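PDB 5GGY: Iron(III) ABC transporter, periplasmic iron-compound-binding protein from Vibrio cholerae, which probably binds ferric hydroxamate siderophores such as Desferal in the periplasm and delivers them to an ABC transporter for iron uptake. Local coordinates for residues Ser150-Phe155 and Leu275-Pro280. Numbering follows the deposited sequence.
Sequences SLQHAF and LLAVAP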
loop_
_atom_site.group_PDB
_atom_site.type_symbol
_atom_site.label_atom_id
_atom_site.label_comp_id
_atom_site.label_asym_id
_atom_site.label_seq_id
_atom_site.Cartn_x
_atom_site.Cartn_y
_atom_site.Cartn_z
ATOM N N SER A 150 7.267 -10.903 13.664
ATOM C CA SER A 150 8.454 -11.697 13.949
ATOM C C SER A 150 9.410 -10.942 14.870
ATOM O O SER A 150 10.111 -11.543 15.684
ATOM C CB SER A 150 9.162 -12.081 12.649
ATOM O OG SER A 150 8.306 -12.823 11.799
ATOM N N LEU A 151 9.430 -9.619 14.736
ATOM C CA LEU A 151 10.285 -8.779 15.566
ATOM C C LEU A 151 9.731 -8.632 16.980
ATOM O O LEU A 151 10.461 -8.792 17.957
ATOM C CB LEU A 151 10.461 -7.402 14.922
ATOM C CG LEU A 151 11.270 -7.365 13.625
ATOM C CD1 LEU A 151 11.231 -5.977 13.012
ATOM C CD2 LEU A 151 12.706 -7.801 13.874
ATOM N N GLN A 152 8.439 -8.337 17.088
ATOM C CA GLN A 152 7.808 -8.146 18.392
ATOM C C GLN A 152 7.530 -9.478 19.083
ATOM O O GLN A 152 6.889 -9.521 20.130
ATOM C CB GLN A 152 6.514 -7.336 18.251
ATOM C CG GLN A 152 5.476 -7.956 17.337
ATOM C CD GLN A 152 4.399 -6.971 16.926
ATOM O OE1 GLN A 152 4.419 -5.807 17.327
ATOM N NE2 GLN A 152 3.452 -7.432 16.115
ATOM N N HIS A 153 8.009 -10.564 18.485
ATOM C CA HIS A 153 7.991 -11.869 19.131
ATOM C C HIS A 153 9.372 -12.158 19.708
ATOM O O HIS A 153 9.504 -12.800 20.752
ATOM C CB HIS A 153 7.585 -12.964 18.143
ATOM C CG HIS A 153 6.214 -13.522 18.385
ATOM N ND1 HIS A 153 5.065 -12.877 17.984
ATOM C CD2 HIS A 153 5.816 -14.671 18.983
ATOM C CE1 HIS A 153 4.014 -13.605 18.329
ATOM N NE2 HIS A 153 4.440 -14.692 18.933
ATOM N N ALA A 154 10.397 -11.668 19.018
ATOM C CA ALA A 154 11.780 -11.854 19.437
ATOM C C ALA A 154 12.264 -10.697 20.306
ATOM O O ALA A 154 13.180 -10.857 21.109
ATOM C CB ALA A 154 12.679 -12.009 18.225
ATOM N N PHE A 155 11.655 -9.529 20.132
ATOM C CA PHE A 155 12.018 -8.353 20.914
ATOM C C PHE A 155 10.928 -8.010 21.920
ATOM O O PHE A 155 11.174 -7.310 22.902
ATOM C CB PHE A 155 12.271 -7.145 20.002
ATOM C CG PHE A 155 13.600 -7.173 19.299
ATOM C CD1 PHE A 155 14.749 -6.757 19.950
ATOM C CD2 PHE A 155 13.698 -7.598 17.983
ATOM C CE1 PHE A 155 15.973 -6.773 19.307
ATOM C CE2 PHE A 155 14.920 -7.617 17.332
ATOM C CZ PHE A 155 16.059 -7.204 17.997
ATOM N N LEU A 275 18.271 -8.178 12.042
ATOM C CA LEU A 275 17.843 -7.678 13.340
ATOM C C LEU A 275 17.332 -8.809 14.233
ATOM O O LEU A 275 17.373 -8.708 15.461
ATOM C CB LEU A 275 16.766 -6.604 13.171
ATOM C CG LEU A 275 16.629 -5.614 14.327
ATOM C CD1 LEU A 275 17.955 -4.915 14.574
ATOM C CD2 LEU A 275 15.534 -4.609 14.027
ATOM N N LEU A 276 16.851 -9.883 13.612
ATOM C CA LEU A 276 16.454 -11.074 14.356
ATOM C C LEU A 276 17.692 -11.775 14.899
ATOM O O LEU A 276 17.674 -12.322 16.000
ATOM C CB LEU A 276 15.636 -12.024 13.481
ATOM C CG LEU A 276 14.175 -11.623 13.259
ATOM C CD1 LEU A 276 13.455 -12.648 12.397
ATOM C CD2 LEU A 276 13.463 -11.441 14.591
ATOM N N ALA A 277 18.766 -11.764 14.119
ATOM C CA ALA A 277 20.069 -12.125 14.652
ATOM C C ALA A 277 20.499 -10.982 15.563
ATOM O O ALA A 277 19.925 -9.903 15.493
ATOM C CB ALA A 277 21.073 -12.363 13.540
ATOM N N VAL A 278 21.486 -11.232 16.422
ATOM C CA VAL A 278 21.964 -10.288 17.446
ATOM C C VAL A 278 20.836 -9.766 18.359
ATOM O O VAL A 278 21.041 -8.853 19.161
ATOM C CB VAL A 278 22.760 -9.081 16.813
ATOM C CG1 VAL A 278 23.593 -9.544 15.620
ATOM C CG2 VAL A 278 21.862 -7.894 16.430
ATOM N N ALA A 279 19.660 -10.381 18.265
ATOM C CA ALA A 279 18.555 -10.084 19.173
ATOM C C ALA A 279 18.763 -10.789 20.513
ATOM O O ALA A 279 19.381 -11.854 20.564
ATOM C CB ALA A 279 17.231 -10.503 18.551
ATOM N N PRO A 280 18.245 -10.200 21.604
ATOM C CA PRO A 280 18.441 -10.788 22.934
ATOM C C PRO A 280 17.728 -12.125 23.120
ATOM O O PRO A 280 16.833 -12.468 22.348
ATOM C CB PRO A 280 17.851 -9.731 23.873
ATOM C CG PRO A 280 16.848 -9.011 23.040
ATOM C CD PRO A 280 17.461 -8.952 21.671
#
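Leu151 and Leu276 sit closest across the two helix ends, their CA atoms 6.7 Å apart. Helix 130-154 runs out just before Phe155, whose N still bonds to Leu151 O at 2.6 Å. Helix 262-276 stops at Leu276, and a type II turn from Leu276 to Ala279 then turns the chain so that Ala279 and Pro280 come back to the phenyl ring of Phe155.

No hydrogen bond crosses the contact; it is made by side chains packing against one another and against two backbone oxygens. Leu276 reaches over with one branch: its CD2 lies 3.8 Å from Leu151 CD2, the two side chains slanting across each other, and the same methyl also meets Ala154 CB and packs against Ser150 O.

Phe155 carries most of the remaining contact. With CG beside its own backbone N and anti to the carbonyl carbon (chi1 -77°), the ring extends across to the second segment. Its CZ brings the ring edge to Leu275 O at 3.2 Å, with the oxygen near the ring plane. CZ also touches Ala279 CB at 3.5 Å, while CE1 meets Pro280 CD at 3.5 Å, both approaching obliquely. Leu275 CG completes the grip, 4.0 Å from CE2. Beyond the segments, Tyr219 of strand 219-223 meets the Phe155 ring edge-to-face and also touches Leu275 and Pro280.

The join therefore rests on apolar packing, with Leu275 O where the slightly positive C-H rim probably suits it. It lies in the C-terminal lobe, at the end of the long lobe-linking helix characteristic of this siderophore-binding family.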